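Major capsid protein (Human herpesvirus 1, PDB 1NO7) builds the hexons and pentons of the icosahedral capsid shell, the fragment described here being its large protease-resistant upper domain. Local coordinates at residues 457-463 against 477-483; 39-43 against 108-114; 508-512 against 538-544; 463-467 against 580-584. All blocks are in the same frame, centred on the assembly; numbering follows the deposited sequence.

Contact 1: 457-463 against 477-483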
loop_
_atom_site.group_PDB
_atom_site.type_symbol
_atom_site.label_atom_id
_atom_site.label_comp_id
_atom_site.label_asym_id
_atom_site.label_seq_id
_atom_site.Cartn_x
_atom_site.Cartn_y
_atom_site.Cartn_z
ATOM N N ALA A 457 0.958 -12.380 3.138
ATOM C CA ALA A 457 2.262 -11.712 2.979
ATOM C C ALA A 457 2.902 -12.204 1.679
ATOM O O ALA A 457 3.068 -13.411 1.467
ATOM C CB ALA A 457 3.174 -12.034 4.166
ATOM N N LEU A 458 3.270 -11.272 0.811
ATOM C CA LEU A 458 3.850 -11.637 -0.474
ATOM C C LEU A 458 5.305 -11.199 -0.670
ATOM O O LEU A 458 5.635 -10.009 -0.544
ATOM C CB LEU A 458 2.977 -11.051 -1.592
ATOM C CG LEU A 458 2.309 -12.041 -2.547
ATOM C CD1 LEU A 458 1.659 -13.160 -1.750
ATOM C CD2 LEU A 458 1.290 -11.304 -3.420
ATOM N N LEU A 459 6.171 -12.163 -0.976
ATOM C CA LEU A 459 7.587 -11.879 -1.233
ATOM C C LEU A 459 7.904 -12.321 -2.657
ATOM O O LEU A 459 7.963 -13.520 -2.943
ATOM C CB LEU A 459 8.498 -12.641 -0.263
ATOM C CG LEU A 459 9.993 -12.455 -0.583
ATOM C CD1 LEU A 459 10.373 -10.983 -0.335
ATOM C CD2 LEU A 459 10.860 -13.383 0.286
ATOM N N CYS A 460 8.094 -11.362 -3.553
ATOM C CA CYS A 460 8.406 -11.701 -4.939
ATOM C C CYS A 460 9.847 -11.290 -5.283
ATOM O O CYS A 460 10.515 -10.638 -4.471
ATOM C CB CYS A 460 7.395 -11.027 -5.872
ATOM S SG CYS A 460 6.971 -9.334 -5.384
ATOM N N SER A 461 10.337 -11.677 -6.463
ATOM C CA SER A 461 11.708 -11.329 -6.845
ATOM C C SER A 461 12.106 -11.686 -8.269
ATOM O O SER A 461 11.371 -12.365 -8.982
ATOM C CB SER A 461 12.691 -12.013 -5.910
ATOM O OG SER A 461 12.635 -13.421 -6.064
ATOM N N ALA A 462 13.311 -11.260 -8.648
ATOM C CA ALA A 462 13.857 -11.521 -9.980
ATOM C C ALA A 462 15.202 -10.824 -10.229
ATOM O O ALA A 462 15.618 -9.925 -9.477
ATOM C CB ALA A 462 12.853 -11.092 -11.055
ATOM N N ALA A 463 15.881 -11.262 -11.286
ATOM C CA ALA A 463 17.149 -10.677 -11.684
ATOM C C ALA A 463 16.762 -9.492 -12.562
ATOM O O ALA A 463 15.684 -9.475 -13.159
ATOM C CB ALA A 463 17.972 -11.677 -12.471
ATOM N N ARG A 477 19.684 -11.028 -6.659
ATOM C CA ARG A 477 18.407 -10.699 -7.272
ATOM C C ARG A 477 17.668 -9.673 -6.438
ATOM O O ARG A 477 17.912 -9.529 -5.238
ATOM C CB ARG A 477 17.562 -11.969 -7.452
ATOM C CG ARG A 477 18.094 -12.871 -8.562
ATOM C CD ARG A 477 17.730 -14.350 -8.398
ATOM N NE ARG A 477 16.381 -14.679 -8.852
ATOM C CZ ARG A 477 15.271 -14.413 -8.171
ATOM N NH1 ARG A 477 15.334 -13.807 -6.993
ATOM N NH2 ARG A 477 14.092 -14.757 -8.666
ATOM N N ILE A 478 16.768 -8.953 -7.097
ATOM C CA ILE A 478 15.985 -7.915 -6.448
ATOM C C ILE A 478 14.809 -8.484 -5.663
ATOM O O ILE A 478 14.082 -9.345 -6.160
ATOM C CB ILE A 478 15.438 -6.952 -7.490
ATOM C CG1 ILE A 478 16.595 -6.410 -8.327
ATOM C CG2 ILE A 478 14.686 -5.824 -6.808
ATOM C CD1 ILE A 478 16.153 -5.625 -9.546
ATOM N N PHE A 479 14.629 -8.014 -4.435
ATOM C CA PHE A 479 13.519 -8.483 -3.619
ATOM C C PHE A 479 12.544 -7.382 -3.280
ATOM O O PHE A 479 12.938 -6.258 -2.947
ATOM C CB PHE A 479 14.006 -9.110 -2.320
ATOM C CG PHE A 479 14.696 -10.411 -2.512
ATOM C CD1 PHE A 479 14.277 -11.280 -3.503
ATOM C CD2 PHE A 479 15.747 -10.779 -1.690
ATOM C CE1 PHE A 479 14.894 -12.509 -3.682
ATOM C CE2 PHE A 479 16.380 -12.010 -1.852
ATOM C CZ PHE A 479 15.949 -12.882 -2.856
ATOM N N ASP A 480 11.264 -7.728 -3.344
ATOM C CA ASP A 480 10.198 -6.787 -3.054
ATOM C C ASP A 480 9.044 -7.466 -2.316
ATOM O O ASP A 480 8.641 -8.586 -2.650
ATOM C CB ASP A 480 9.703 -6.160 -4.360
ATOM C CG ASP A 480 10.810 -5.455 -5.127
ATOM O OD1 ASP A 480 11.360 -4.455 -4.604
ATOM O OD2 ASP A 480 11.132 -5.906 -6.249
ATOM N N GLY A 481 8.533 -6.780 -1.297
ATOM C CA GLY A 481 7.424 -7.311 -0.528
ATOM C C GLY A 481 6.097 -6.733 -0.997
ATOM O O GLY A 481 6.052 -5.892 -1.907
ATOM N N ALA A 482 5.011 -7.186 -0.380
ATOM C CA ALA A 482 3.673 -6.718 -0.715
ATOM C C ALA A 482 2.634 -7.526 0.060
ATOM O O ALA A 482 2.876 -8.675 0.434
ATOM C CB ALA A 482 3.419 -6.841 -2.228
ATOM N N LEU A 483 1.482 -6.914 0.313
ATOM C CA LEU A 483 0.401 -7.577 1.024
ATOM C C LEU A 483 -0.799 -7.782 0.119
ATOM O O LEU A 483 -1.182 -6.879 -0.649
ATOM C CB LEU A 483 -0.003 -6.766 2.246
ATOM C CG LEU A 483 1.150 -6.740 3.240
ATOM C CD1 LEU A 483 0.746 -5.975 4.484
ATOM C CD2 LEU A 483 1.562 -8.180 3.568
#
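Strands 457-462 and 478-483 run antiparallel, their axes 154° apart in direction and as close as 4.7 Å. The central pair, Cys460 and Asp480, bonds both ways: Cys460 N donates to Asp480 O at 3.0 Å, and Asp480 N returns a bond to Cys460 O at 3.2 Å. Ala462 and Ile478 do likewise, Ala462 N reaching Ile478 O at 3.2 Å and Ile478 N reaching Ala462 O at 2.8 Å. Farther along, Leu458 N donates to Ala482 O at 2.7 Å. Just before strand 478-483, Arg477 sends NH1 (2.9 Å) and NH2 (3.3 Å) to Ser461 OG, which accepts both and has a weak hydrogen bond with Arg305 O; NH2 also forms a salt bridge with Asp303. Asp480 OD1 is satisfied by Ser551 N. The odd-numbered backbones of 457-462 bond to Gly309, Ser307 and Arg305, making this the middle strand of a three-stranded sheet. On one face the apolar Leu458 packs against Leu292 of helix 290-296, and Cys460 touches Arg295 of that helix.

Contact 2: 39-43 against 108-114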
loop_
_atom_site.group_PDB
_atom_site.type_symbol
_atom_site.label_atom_id
_atom_site.label_comp_id
_atom_site.label_asym_id
_atom_site.label_seq_id
_atom_site.Cartn_x
_atom_site.Cartn_y
_atom_site.Cartn_z
ATOM N N ALA A 39 20.866 -6.237 5.038
ATOM C CA ALA A 39 21.480 -7.195 4.128
ATOM C C ALA A 39 20.740 -8.503 3.916
ATOM O O ALA A 39 20.714 -9.016 2.794
ATOM C CB ALA A 39 22.907 -7.487 4.577
ATOM N N TYR A 40 20.143 -9.041 4.979
ATOM C CA TYR A 40 19.428 -10.317 4.895
ATOM C C TYR A 40 17.988 -10.263 4.385
ATOM O O TYR A 40 17.300 -9.251 4.516
ATOM C CB TYR A 40 19.430 -10.997 6.255
ATOM C CG TYR A 40 19.140 -12.477 6.187
ATOM C CD1 TYR A 40 19.874 -13.307 5.341
ATOM C CD2 TYR A 40 18.197 -13.062 7.025
ATOM C CE1 TYR A 40 19.687 -14.687 5.339
ATOM C CE2 TYR A 40 18.001 -14.445 7.031
ATOM C CZ TYR A 40 18.754 -15.252 6.189
ATOM O OH TYR A 40 18.608 -16.623 6.223
ATOM N N VAL A 41 17.539 -11.373 3.804
ATOM C CA VAL A 41 16.177 -11.477 3.285
ATOM C C VAL A 41 15.611 -12.867 3.572
ATOM O O VAL A 41 16.029 -13.863 2.965
ATOM C CB VAL A 41 16.119 -11.201 1.749
ATOM C CG1 VAL A 41 14.831 -11.797 1.145
ATOM C CG2 VAL A 41 16.158 -9.688 1.497
ATOM N N ALA A 42 14.657 -12.919 4.503
ATOM C CA ALA A 42 14.007 -14.166 4.907
ATOM C C ALA A 42 12.899 -14.614 3.943
ATOM O O ALA A 42 12.542 -13.908 2.992
ATOM C CB ALA A 42 13.438 -14.017 6.322
ATOM N N ALA A 43 12.368 -15.806 4.194
ATOM C CA ALA A 43 11.299 -16.350 3.376
ATOM C C ALA A 43 10.018 -16.421 4.217
ATOM O O ALA A 43 10.066 -16.661 5.430
ATOM C CB ALA A 43 11.687 -17.726 2.867
ATOM N N LEU A 108 20.407 -16.130 -0.206
ATOM C CA LEU A 108 19.514 -15.066 0.239
ATOM C C LEU A 108 18.009 -15.318 0.243
ATOM O O LEU A 108 17.354 -15.088 1.259
ATOM C CB LEU A 108 19.795 -13.779 -0.537
ATOM C CG LEU A 108 20.530 -12.697 0.262
ATOM C CD1 LEU A 108 19.799 -12.481 1.581
ATOM C CD2 LEU A 108 21.976 -13.109 0.521
ATOM N N PRO A 109 17.438 -15.790 -0.882
ATOM C CA PRO A 109 15.985 -16.033 -0.907
ATOM C C PRO A 109 15.329 -16.557 0.379
ATOM O O PRO A 109 14.275 -16.054 0.777
ATOM C CB PRO A 109 15.797 -16.980 -2.107
ATOM C CG PRO A 109 17.220 -17.461 -2.450
ATOM C CD PRO A 109 18.071 -16.267 -2.125
ATOM N N GLY A 110 15.953 -17.538 1.034
ATOM C CA GLY A 110 15.380 -18.099 2.254
ATOM C C GLY A 110 16.089 -17.796 3.570
ATOM O O GLY A 110 16.719 -16.745 3.721
ATOM N N GLY A 111 15.967 -18.717 4.529
ATOM C CA GLY A 111 16.601 -18.554 5.830
ATOM C C GLY A 111 15.816 -17.718 6.828
ATOM O O GLY A 111 15.315 -16.647 6.484
ATOM N N ASP A 112 15.712 -18.201 8.067
ATOM C CA ASP A 112 14.987 -17.495 9.136
ATOM C C ASP A 112 15.824 -16.410 9.811
ATOM O O ASP A 112 15.319 -15.330 10.154
ATOM C CB ASP A 112 14.521 -18.478 10.212
ATOM C CG ASP A 112 13.029 -18.731 10.157
ATOM O OD1 ASP A 112 12.258 -17.755 10.277
ATOM O OD2 ASP A 112 12.627 -19.902 9.999
ATOM N N VAL A 113 17.103 -16.717 10.011
ATOM C CA VAL A 113 18.045 -15.798 10.638
ATOM C C VAL A 113 19.411 -15.999 9.969
ATOM O O VAL A 113 19.742 -17.106 9.541
ATOM C CB VAL A 113 18.158 -16.081 12.152
ATOM C CG1 VAL A 113 18.460 -14.795 12.897
ATOM C CG2 VAL A 113 16.866 -16.718 12.666
ATOM N N PRO A 114 20.216 -14.928 9.859
ATOM C CA PRO A 114 21.544 -14.984 9.237
ATOM C C PRO A 114 22.518 -15.909 9.954
ATOM O O PRO A 114 22.920 -15.634 11.087
ATOM C CB PRO A 114 22.018 -13.535 9.292
ATOM C CG PRO A 114 20.754 -12.765 9.268
ATOM C CD PRO A 114 19.879 -13.542 10.215
#
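The ring of Tyr40 lies beneath the pyrrolidine of Pro114, whose CG sits 3.7 Å from the ring centroid and 27° off the normal, a CH-pi contact suited to a flat aromatic and a rigid proline. This is loop-on-loop packing in an alpha plus beta domain: 39-43 leads to helix 48-56, while the loop 108-114 belongs to the connection between strands 98-100 and 122-124. Leu108, though poorly ordered, adds apolar surface, its CD1 lying 3.9 Å from Tyr40 CD1 and also 3.9 Å from Val41 CB. The loop bends around the tyrosine. At Gly111 the backbone has a positive phi of 84° and a psi of 134°, angles that would press a beta carbon against the preceding carbonyl, so glycine suits the place. Val41, Leu108 and Pro109 all touch Phe479 of strand 478-483, and Pro114 O accepts a bond from Arg62. Beside the ring the two backbones meet directly, Ala42 CA making a CA-H...O contact of 3.2 Å with Gly111 O.

Contact 3: 508-512 against 538-544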
loop_
_atom_site.group_PDB
_atom_site.type_symbol
_atom_site.label_atom_id
_atom_site.label_comp_id
_atom_site.label_asym_id
_atom_site.label_seq_id
_atom_site.Cartn_x
_atom_site.Cartn_y
_atom_site.Cartn_z
ATOM N N LEU A 508 2.155 -4.396 9.831
ATOM C CA LEU A 508 3.039 -5.319 9.125
ATOM C C LEU A 508 3.566 -4.600 7.884
ATOM O O LEU A 508 3.037 -4.809 6.779
ATOM C CB LEU A 508 2.266 -6.566 8.710
ATOM C CG LEU A 508 3.089 -7.620 7.979
ATOM C CD1 LEU A 508 3.327 -8.815 8.923
ATOM C CD2 LEU A 508 2.352 -8.081 6.708
ATOM N N PRO A 509 4.617 -3.748 8.047
ATOM C CA PRO A 509 5.219 -2.982 6.945
ATOM C C PRO A 509 5.848 -3.857 5.865
ATOM O O PRO A 509 6.668 -4.733 6.166
ATOM C CB PRO A 509 6.272 -2.119 7.649
ATOM C CG PRO A 509 5.812 -2.068 9.073
ATOM C CD PRO A 509 5.354 -3.481 9.296
ATOM N N VAL A 510 5.457 -3.621 4.612
ATOM C CA VAL A 510 6.009 -4.382 3.495
ATOM C C VAL A 510 7.205 -3.639 2.913
ATOM O O VAL A 510 7.972 -4.203 2.125
ATOM C CB VAL A 510 4.990 -4.556 2.347
ATOM C CG1 VAL A 510 3.883 -5.469 2.783
ATOM C CG2 VAL A 510 4.424 -3.202 1.932
ATOM N N HIS A 511 7.375 -2.379 3.305
ATOM C CA HIS A 511 8.458 -1.589 2.753
ATOM C C HIS A 511 8.786 -0.336 3.573
ATOM O O HIS A 511 7.898 0.313 4.134
ATOM C CB HIS A 511 8.094 -1.220 1.320
ATOM C CG HIS A 511 9.173 -0.493 0.597
ATOM N ND1 HIS A 511 9.419 0.848 0.790
ATOM C CD2 HIS A 511 10.088 -0.922 -0.303
ATOM C CE1 HIS A 511 10.441 1.214 0.038
ATOM N NE2 HIS A 511 10.866 0.159 -0.635
ATOM N N ALA A 512 10.076 -0.011 3.644
ATOM C CA ALA A 512 10.559 1.137 4.410
ATOM C C ALA A 512 9.646 2.343 4.227
ATOM O O ALA A 512 9.394 3.086 5.177
ATOM C CB ALA A 512 11.981 1.485 3.977
ATOM N N PRO A 538 13.337 2.000 10.017
ATOM C CA PRO A 538 12.261 1.198 9.419
ATOM C C PRO A 538 12.380 -0.297 9.772
ATOM O O PRO A 538 13.419 -0.916 9.534
ATOM C CB PRO A 538 12.417 1.465 7.919
ATOM C CG PRO A 538 13.827 2.010 7.788
ATOM C CD PRO A 538 13.958 2.865 9.007
ATOM N N LEU A 539 11.307 -0.868 10.331
ATOM C CA LEU A 539 11.289 -2.278 10.744
ATOM C C LEU A 539 10.668 -3.284 9.774
ATOM O O LEU A 539 10.031 -4.243 10.213
ATOM C CB LEU A 539 10.580 -2.429 12.099
ATOM C CG LEU A 539 11.270 -1.900 13.361
ATOM C CD1 LEU A 539 12.685 -2.443 13.373
ATOM C CD2 LEU A 539 11.262 -0.358 13.402
ATOM N N VAL A 540 10.853 -3.090 8.472
ATOM C CA VAL A 540 10.290 -4.036 7.505
ATOM C C VAL A 540 10.855 -5.457 7.675
ATOM O O VAL A 540 12.047 -5.691 7.443
ATOM C CB VAL A 540 10.554 -3.577 6.057
ATOM C CG1 VAL A 540 10.120 -4.662 5.069
ATOM C CG2 VAL A 540 9.802 -2.277 5.784
ATOM N N PRO A 541 9.996 -6.423 8.065
ATOM C CA PRO A 541 10.348 -7.832 8.282
ATOM C C PRO A 541 11.242 -8.424 7.200
ATOM O O PRO A 541 10.910 -8.385 6.007
ATOM C CB PRO A 541 8.989 -8.519 8.320
ATOM C CG PRO A 541 8.138 -7.502 8.970
ATOM C CD PRO A 541 8.544 -6.234 8.239
ATOM N N PRO A 542 12.388 -8.995 7.603
ATOM C CA PRO A 542 13.289 -9.586 6.612
ATOM C C PRO A 542 12.554 -10.577 5.727
ATOM O O PRO A 542 13.025 -10.901 4.642
ATOM C CB PRO A 542 14.372 -10.248 7.465
ATOM C CG PRO A 542 13.675 -10.527 8.758
ATOM C CD PRO A 542 12.861 -9.268 8.968
ATOM N N ALA A 543 11.398 -11.054 6.181
ATOM C CA ALA A 543 10.609 -11.999 5.389
ATOM C C ALA A 543 9.963 -11.272 4.199
ATOM O O ALA A 543 9.624 -11.892 3.181
ATOM C CB ALA A 543 9.529 -12.650 6.263
ATOM N N LEU A 544 9.815 -9.953 4.333
ATOM C CA LEU A 544 9.196 -9.119 3.303
ATOM C C LEU A 544 10.196 -8.328 2.473
ATOM O O LEU A 544 9.800 -7.487 1.662
ATOM C CB LEU A 544 8.201 -8.142 3.949
ATOM C CG LEU A 544 6.847 -8.670 4.444
ATOM C CD1 LEU A 544 6.306 -7.792 5.571
ATOM C CD2 LEU A 544 5.881 -8.718 3.268
#
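Leu544, Val540 and Pro509 bury the most surface in this apolar meeting of two proline-bearing loops, part of the interior of the alpha plus beta upper domain. Segment 508-512 follows strand 505-507, while the loop 538-544 leads toward helix 554-562. Leu544 ends a tight turn closed by its own N bonding to Pro541 O at 2.5 Å; the turn directs its side chain toward 508-512, where CD1 comes within 4.0 Å of Leu508 CG. Val540, a compact branched residue, fills the space beside the neighbouring loop, its CG2 lying 4.0 Å from Pro509 CB. Proline suits position 509 because its ring offers apolar surface without a backbone NH needing a partner. Beyond it, the small Ala512 lets the chains stay close, its CB 4.0 Å from Pro538 CB. His511 turns its CA-to-CB bond away, and its ring nitrogens are hydrogen-bonded, ND1 with Leu513 N and NE2 with Ile552 O, while Tyr37 bonds to the carbonyls of Pro538 and Val540. On the Leu544 side, Val510 CG1 packs 3.8 Å from Leu544 CD2.

Contact 4: 463-467 against 580-584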
loop_
_atom_site.group_PDB
_atom_site.type_symbol
_atom_site.label_atom_id
_atom_site.label_comp_id
_atom_site.label_asym_id
_atom_site.label_seq_id
_atom_site.Cartn_x
_atom_site.Cartn_y
_atom_site.Cartn_z
ATOM N N ALA A 463 15.881 -11.262 -11.286
ATOM C CA ALA A 463 17.149 -10.677 -11.684
ATOM C C ALA A 463 16.762 -9.492 -12.562
ATOM O O ALA A 463 15.684 -9.475 -13.159
ATOM C CB ALA A 463 17.972 -11.677 -12.471
ATOM N N PRO A 464 17.634 -8.484 -12.643
ATOM C CA PRO A 464 17.456 -7.249 -13.426
ATOM C C PRO A 464 17.059 -7.418 -14.908
ATOM O O PRO A 464 17.281 -8.474 -15.501
ATOM C CB PRO A 464 18.804 -6.560 -13.261
ATOM C CG PRO A 464 19.219 -6.998 -11.862
ATOM C CD PRO A 464 18.905 -8.462 -11.896
ATOM N N ASP A 465 16.479 -6.369 -15.497
ATOM C CA ASP A 465 16.053 -6.390 -16.904
ATOM C C ASP A 465 17.196 -6.191 -17.914
ATOM O O ASP A 465 17.857 -7.160 -18.299
ATOM C CB ASP A 465 14.961 -5.334 -17.153
ATOM C CG ASP A 465 15.350 -3.939 -16.654
ATOM O OD1 ASP A 465 15.129 -2.951 -17.395
ATOM O OD2 ASP A 465 15.857 -3.830 -15.517
ATOM N N ALA A 466 17.415 -4.946 -18.348
ATOM C CA ALA A 466 18.480 -4.612 -19.307
ATOM C C ALA A 466 19.858 -4.704 -18.644
ATOM O O ALA A 466 20.747 -3.879 -18.878
ATOM C CB ALA A 466 18.259 -3.211 -19.872
ATOM N N GLY A 467 20.006 -5.724 -17.806
ATOM C CA GLY A 467 21.241 -5.979 -17.098
ATOM C C GLY A 467 21.640 -7.424 -17.340
ATOM O O GLY A 467 21.154 -8.348 -16.685
ATOM N N LYS A 580 14.638 4.257 -14.566
ATOM C CA LYS A 580 15.684 3.267 -14.454
ATOM C C LYS A 580 17.075 3.895 -14.560
ATOM O O LYS A 580 17.234 5.131 -14.599
ATOM C CB LYS A 580 15.497 2.207 -15.525
ATOM C CG LYS A 580 14.164 1.489 -15.462
ATOM C CD LYS A 580 14.295 0.146 -14.777
ATOM C CE LYS A 580 13.189 -0.776 -15.265
ATOM N NZ LYS A 580 13.348 -2.149 -14.719
ATOM N N ILE A 581 18.076 3.020 -14.625
ATOM C CA ILE A 581 19.481 3.407 -14.677
ATOM C C ILE A 581 20.273 2.612 -15.711
ATOM O O ILE A 581 21.419 2.935 -16.004
ATOM C CB ILE A 581 20.091 3.216 -13.279
ATOM C CG1 ILE A 581 20.549 4.559 -12.753
ATOM C CG2 ILE A 581 21.200 2.176 -13.285
ATOM C CD1 ILE A 581 20.933 4.495 -11.292
ATOM N N SER A 582 19.667 1.564 -16.257
ATOM C CA SER A 582 20.330 0.752 -17.269
ATOM C C SER A 582 20.707 1.660 -18.445
ATOM O O SER A 582 20.126 2.747 -18.623
ATOM C CB SER A 582 19.394 -0.361 -17.772
ATOM O OG SER A 582 18.467 0.130 -18.735
ATOM N N PRO A 583 21.681 1.224 -19.268
ATOM C CA PRO A 583 22.102 2.027 -20.420
ATOM C C PRO A 583 20.892 2.465 -21.266
ATOM O O PRO A 583 20.729 3.657 -21.569
ATOM C CB PRO A 583 23.039 1.080 -21.170
ATOM C CG PRO A 583 22.511 -0.301 -20.793
ATOM C CD PRO A 583 22.291 -0.118 -19.318
ATOM N N VAL A 584 20.039 1.503 -21.627
ATOM C CA VAL A 584 18.849 1.808 -22.428
ATOM C C VAL A 584 18.029 2.913 -21.788
ATOM O O VAL A 584 17.599 3.857 -22.455
ATOM C CB VAL A 584 17.920 0.615 -22.544
ATOM C CG1 VAL A 584 16.960 0.838 -23.690
ATOM C CG2 VAL A 584 18.728 -0.656 -22.703
#
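The backbones approach at one point, where the CA atoms of Ala466 and Ser582 stand 6.0 Å apart. Segment 463-467 is irregular loop between strands 457-462 and 478-483, whereas 580-584 runs into helix 583-593, with Ser582 as its N-cap. Ser582 OG accepts a hydrogen bond from Ala585 N, capping the first turn, and Pro583 suits that turn because its missing NH would have no acceptor within the helix. Little surface is covered, about 201 Å² in all, and Asp465 and Ala466 are poorly ordered, so the join is modest. Ala466 has just a methyl group to offer, which lets it sit close to the helix start: its CB is 3.5 Å from Ser582 OG and 3.8 Å from Val584 CG2. Polar attachment comes from Lys580, whose long chain spans the gap to the acidic Asp465; its amino group also has a long, weak ion pair with Asp278. Asp465 further touches Leu272 of helix 269-273. The salt bridge joins Asp465 OD2 to Lys580 NZ at 3.1 Å, with the hydrogen bond within it weak.

How the contacts relate
Along the chain contact 2 closes first and contact 1 follows; contact 4 crosses contact 1 and, from 463-467 to 580-584, encloses contact 3. Contacts 1, 2 and 3 form a tight cluster, their centres 11 to 13 Å apart. Strand 478-483 serves both neighbours: Phe479 packs on the loops of contact 2, and Leu483 on Leu508 and Val510 of contact 3. Contacts 2 and 3 also meet each other, where Ala42 N probably bonds to Pro542 O. Contact 4 lies about 17 Å from contact 1, centre to centre, sharing Ala463, and 25 Å from the others. The loops of contacts 2 and 3 thus pack on strands 457-462 and 478-483, while contact 4 ties the loop leaving strand 457-462 to the start of helix 583-593.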